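Local coordinates for protein putative enoyl-CoA hydratase/isomerase (PDB 4MI2) that probably isomerises or hydrates CoA thioesters as a crotonase-family enzyme, possibly converting the ring epoxide of phenylacetyl-CoA to the oxepin in phenylacetate breakdown, at residues 73-76 against 77-81; 222-225 against 226-229. All coordinates share one frame; numbering follows the deposited sequence.

Contact 1. Residues 73-76 against 77-81; sequences EHVE and ALRDD
Asp80 N donates to Glu76 O at 2.9 Å, and the three preceding NH groups of this helix make the same i to i+4 bond. Leu78 N reaches His74 O at 3.0 Å and Arg79 N reaches Val75 O, also at 3.0 Å. Ala77 N to Glu73 O is longer, at 3.2 Å. All four N-H groups point fairly straight at their oxygens. Asp81 N still bonds back to Ala77 O, but Asp81 itself has left helical backbone angles.

The main side-chain contact is Val75 with Arg79, one turn apart and pointing the same way. Val75 CG1 lies over one face of the Arg79 guanidinium, offset toward its rim and 3.8 Å from CZ. Arg79 CG sits anti to its own carbonyl carbon (chi1 -75°), and the chain runs extended from there to NE. This carries CD and the guanidinium past the valine methyl. Next to this pair, Leu78 CD2 approaches the His74 ring obliquely, 4.2 Å from NE2. That nitrogen is hydrogen-bonded to His249 NE2 of the second subunit. Val253 and Leu257 of that subunit pack on Val75 and Arg79. On the same-chain side, Glu73 OE1 accepts from Arg34 N.

Residues 73-80 make up most of a short alpha-helix, 71-80, and Asp81 leads out of it. One face of the helix packs against a neighbouring subunit of the crotonase-type trimer.

Contact 2. Residues 222-225 against 226-229; sequences RRNA and VAPL
Residues 224-227 form a beta turn, close to type I, after helix 211-223. The turn brings Asn224 and Ala227 together and begins the short connection to helix 229-244. Ala227 N donates to Asn224 O across it. The bond is weak, at 3.4 Å, although its N-H angle of 161° is nearly straight. A water gives a second link. It donates to Arg223 O at 2.7 Å and accepts from Val226 N at 3.0 Å. It therefore joins a carbonyl of the helix to an NH of the turn.

The side chains meet lightly. Ala227 CB points back toward 222-225 and sits 3.9 Å from both Arg223 O and Asn224 CA. Asn224 OD1 is the side-chain atom nearest to it, 4.2 Å from Ala227 CB. The Asn224 amide is held by other partners: OD1 accepts from Arg235 NH2, and ND2 bonds to Ser153 OG of the third subunit. With both ends of the amide engaged, its rotation is probably fixed. Val226 CG1 lies anti to the carbonyl carbon of its own residue (chi1 -63°). This places it beside the backbone N and 3.4 Å from Ala225 C, so the methyl packs against the preceding peptide. Ala225 CB is more distant from that methyl, at 4.5 Å.

Arg158 of the third subunit binds the carbonyl oxygens of Asn224, Ala225 and Ala227, so one guanidinium spans the turn. Val226 packs on Val226 of both other subunits, which places the turn where the three chains come together. Within its own chain, Ala227 rests on Val232 and Arg235 of helix 229-244. Pro228 is the N-cap residue of that helix and follows straight after the turn.

Overall arrangement
Contact 1 comes first along the chain, in helix 71-80. Contact 2 follows much later, between helices 211-223 and 229-244. They do not touch: their centres are about 42 Å apart and their nearest atoms about 26 Å. They share no helix or strand, but both belong to the one enoyl-CoA hydratase/isomerase family region. The centre of contact 1 is about 29 Å, and that of contact 2 about 21 Å, from the centre of the chain. Both meet other subunits. Helix 71-80 packs on the second subunit, while the 222-229 turn meets the second and third. Two separate local elements thus take part in subunit contacts of the three-chain assembly.

Contact 1. Residues 73-76 against 77-81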
loop_
_atom_site.group_PDB
_atom_site.type_symbol
_atom_site.label_atom_id
_atom_site.label_comp_id
_atom_site.label_asym_id
_atom_site.label_seq_id
_atom_site.Cartn_x
_atom_site.Cartn_y
_atom_site.Cartn_z
ATOM N N GLU B 73 28.866 -22.312 -3.530
ATOM C CA GLU B 73 29.503 -21.644 -2.397
ATOM C C GLU B 73 28.637 -21.793 -1.156
ATOM O O GLU B 73 29.134 -21.911 -0.039
ATOM C CB GLU B 73 29.731 -20.164 -2.697
ATOM C CG GLU B 73 31.186 -19.760 -2.595
ATOM C CD GLU B 73 31.505 -18.504 -3.379
ATOM O OE1 GLU B 73 30.903 -17.456 -3.077
ATOM O OE2 GLU B 73 32.372 -18.572 -4.281
ATOM N N HIS B 74 27.330 -21.786 -1.354
ATOM C CA HIS B 74 26.422 -21.973 -0.246
ATOM C C HIS B 74 26.506 -23.394 0.332
ATOM O O HIS B 74 26.523 -23.569 1.548
ATOM C CB HIS B 74 24.992 -21.650 -0.654
ATOM C CG HIS B 74 24.016 -21.882 0.442
ATOM N ND1 HIS B 74 23.935 -21.069 1.549
ATOM C CD2 HIS B 74 23.123 -22.878 0.635
ATOM C CE1 HIS B 74 23.014 -21.543 2.369
ATOM N NE2 HIS B 74 22.511 -22.641 1.837
ATOM N N VAL B 75 26.551 -24.397 -0.538
ATOM C CA VAL B 75 26.701 -25.788 -0.097
ATOM C C VAL B 75 27.967 -25.978 0.753
ATOM O O VAL B 75 27.923 -26.623 1.796
ATOM C CB VAL B 75 26.697 -26.760 -1.302
ATOM C CG1 VAL B 75 27.230 -28.137 -0.923
ATOM C CG2 VAL B 75 25.292 -26.876 -1.883
ATOM N N GLU B 76 29.076 -25.397 0.303
ATOM C CA GLU B 76 30.363 -25.492 0.995
ATOM C C GLU B 76 30.319 -24.873 2.404
ATOM O O GLU B 76 30.845 -25.446 3.355
ATOM C CB GLU B 76 31.449 -24.817 0.145
ATOM C CG GLU B 76 32.865 -24.910 0.697
ATOM C CD GLU B 76 33.858 -24.060 -0.093
ATOM O OE1 GLU B 76 33.571 -22.866 -0.361
ATOM O OE2 GLU B 76 34.938 -24.583 -0.446
ATOM N N ALA B 77 29.700 -23.702 2.528
ATOM C CA ALA B 77 29.543 -23.041 3.824
ATOM C C ALA B 77 28.654 -23.859 4.758
ATOM O O ALA B 77 28.935 -23.975 5.960
ATOM C CB ALA B 77 28.945 -21.652 3.638
ATOM N N LEU B 78 27.572 -24.397 4.194
ATOM C CA LEU B 78 26.596 -25.170 4.944
ATOM C C LEU B 78 27.209 -26.461 5.494
ATOM O O LEU B 78 26.924 -26.857 6.621
ATOM C CB LEU B 78 25.387 -25.476 4.059
ATOM C CG LEU B 78 24.217 -26.243 4.663
ATOM C CD1 LEU B 78 23.684 -25.537 5.896
ATOM C CD2 LEU B 78 23.118 -26.425 3.630
ATOM N N ARG B 79 28.058 -27.107 4.704
ATOM C CA ARG B 79 28.744 -28.322 5.149
ATOM C C ARG B 79 29.893 -28.011 6.088
ATOM O O ARG B 79 30.185 -28.787 6.987
ATOM C CB ARG B 79 29.253 -29.127 3.957
ATOM C CG ARG B 79 28.135 -29.850 3.232
ATOM C CD ARG B 79 28.608 -30.459 1.926
ATOM N NE ARG B 79 27.536 -31.207 1.271
ATOM C CZ ARG B 79 27.626 -31.748 0.058
ATOM N NH1 ARG B 79 28.745 -31.633 -0.661
ATOM N NH2 ARG B 79 26.587 -32.407 -0.444
ATOM N N ASP B 80 30.551 -26.880 5.883
ATOM C CA ASP B 80 31.653 -26.502 6.754
ATOM C C ASP B 80 31.179 -26.124 8.158
ATOM O O ASP B 80 31.791 -26.524 9.154
ATOM C CB ASP B 80 32.446 -25.346 6.152
ATOM C CG ASP B 80 33.613 -24.933 7.027
ATOM O OD1 ASP B 80 34.398 -25.823 7.426
ATOM O OD2 ASP B 80 33.738 -23.726 7.324
ATOM N N ASP B 81 30.091 -25.358 8.234
ATOM C CA ASP B 81 29.637 -24.780 9.502
ATOM C C ASP B 81 28.193 -24.263 9.354
ATOM O O ASP B 81 27.978 -23.071 9.108
ATOM C CB ASP B 81 30.597 -23.660 9.928
ATOM C CG ASP B 81 30.269 -23.072 11.287
ATOM O OD1 ASP B 81 29.477 -23.670 12.048
ATOM O OD2 ASP B 81 30.821 -21.993 11.595
#

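Contact 2. Residues 222-225 against 226-229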
loop_
_atom_site.group_PDB
_atom_site.type_symbol
_atom_site.label_atom_id
_atom_site.label_comp_id
_atom_site.label_asym_id
_atom_site.label_seq_id
_atom_site.Cartn_x
_atom_site.Cartn_y
_atom_site.Cartn_z
ATOM N N ARG B 222 10.597 8.787 0.093
ATOM C CA ARG B 222 11.062 7.829 1.101
ATOM C C ARG B 222 10.820 8.296 2.540
ATOM O O ARG B 222 10.384 7.524 3.375
ATOM C CB ARG B 222 12.541 7.518 0.889
ATOM C CG ARG B 222 12.802 6.629 -0.314
ATOM C CD ARG B 222 14.271 6.667 -0.669
ATOM N NE ARG B 222 14.670 5.596 -1.580
ATOM C CZ ARG B 222 15.932 5.324 -1.906
ATOM N NH1 ARG B 222 16.928 6.050 -1.402
ATOM N NH2 ARG B 222 16.201 4.323 -2.736
ATOM N N ARG B 223 11.096 9.558 2.825
ATOM C CA ARG B 223 10.903 10.092 4.180
ATOM C C ARG B 223 9.429 10.192 4.609
ATOM O O ARG B 223 9.100 10.004 5.789
ATOM C CB ARG B 223 11.533 11.485 4.292
ATOM C CG ARG B 223 13.048 11.507 4.267
ATOM C CD ARG B 223 13.533 12.936 4.461
ATOM N NE ARG B 223 13.570 13.321 5.875
ATOM C CZ ARG B 223 13.841 14.546 6.324
ATOM N NH1 ARG B 223 14.078 15.548 5.472
ATOM N NH2 ARG B 223 13.868 14.771 7.635
ATOM N N ASN B 224 8.559 10.498 3.648
ATOM C CA ASN B 224 7.182 10.891 3.935
ATOM C C ASN B 224 6.178 9.757 3.825
ATOM O O ASN B 224 4.981 9.979 4.015
ATOM C CB ASN B 224 6.758 12.048 3.016
ATOM C CG ASN B 224 7.460 13.350 3.359
ATOM O OD1 ASN B 224 7.968 13.523 4.467
ATOM N ND2 ASN B 224 7.478 14.282 2.413
ATOM N N ALA B 225 6.670 8.550 3.530
ATOM C CA ALA B 225 5.821 7.362 3.339
ATOM C C ALA B 225 4.778 7.217 4.437
ATOM O O ALA B 225 3.591 7.083 4.145
ATOM C CB ALA B 225 6.684 6.107 3.266
ATOM N N VAL B 226 5.217 7.253 5.695
ATOM C CA VAL B 226 4.288 7.145 6.828
ATOM C C VAL B 226 4.342 8.320 7.817
ATOM O O VAL B 226 3.883 8.209 8.950
ATOM C CB VAL B 226 4.465 5.800 7.571
ATOM C CG1 VAL B 226 4.126 4.652 6.622
ATOM C CG2 VAL B 226 5.869 5.650 8.161
ATOM N N ALA B 227 4.851 9.462 7.374
ATOM C CA ALA B 227 5.042 10.610 8.256
ATOM C C ALA B 227 3.731 11.365 8.550
ATOM O O ALA B 227 2.829 11.406 7.710
ATOM C CB ALA B 227 6.062 11.555 7.642
ATOM N N PRO B 228 3.631 11.972 9.747
ATOM C CA PRO B 228 2.547 12.923 10.026
ATOM C C PRO B 228 2.524 14.075 9.015
ATOM O O PRO B 228 3.574 14.495 8.529
ATOM C CB PRO B 228 2.878 13.465 11.422
ATOM C CG PRO B 228 3.864 12.513 12.022
ATOM C CD PRO B 228 4.543 11.790 10.894
ATOM N N LEU B 229 1.328 14.573 8.714
ATOM C CA LEU B 229 1.134 15.624 7.721
ATOM C C LEU B 229 2.023 16.851 7.948
ATOM O O LEU B 229 2.548 17.409 6.996
ATOM C CB LEU B 229 -0.339 16.051 7.677
ATOM C CG LEU B 229 -0.700 17.144 6.655
ATOM C CD1 LEU B 229 -0.354 16.685 5.244
ATOM C CD2 LEU B 229 -2.175 17.506 6.759
HETATM O O HOH W 1 7.953 7.735 6.723
#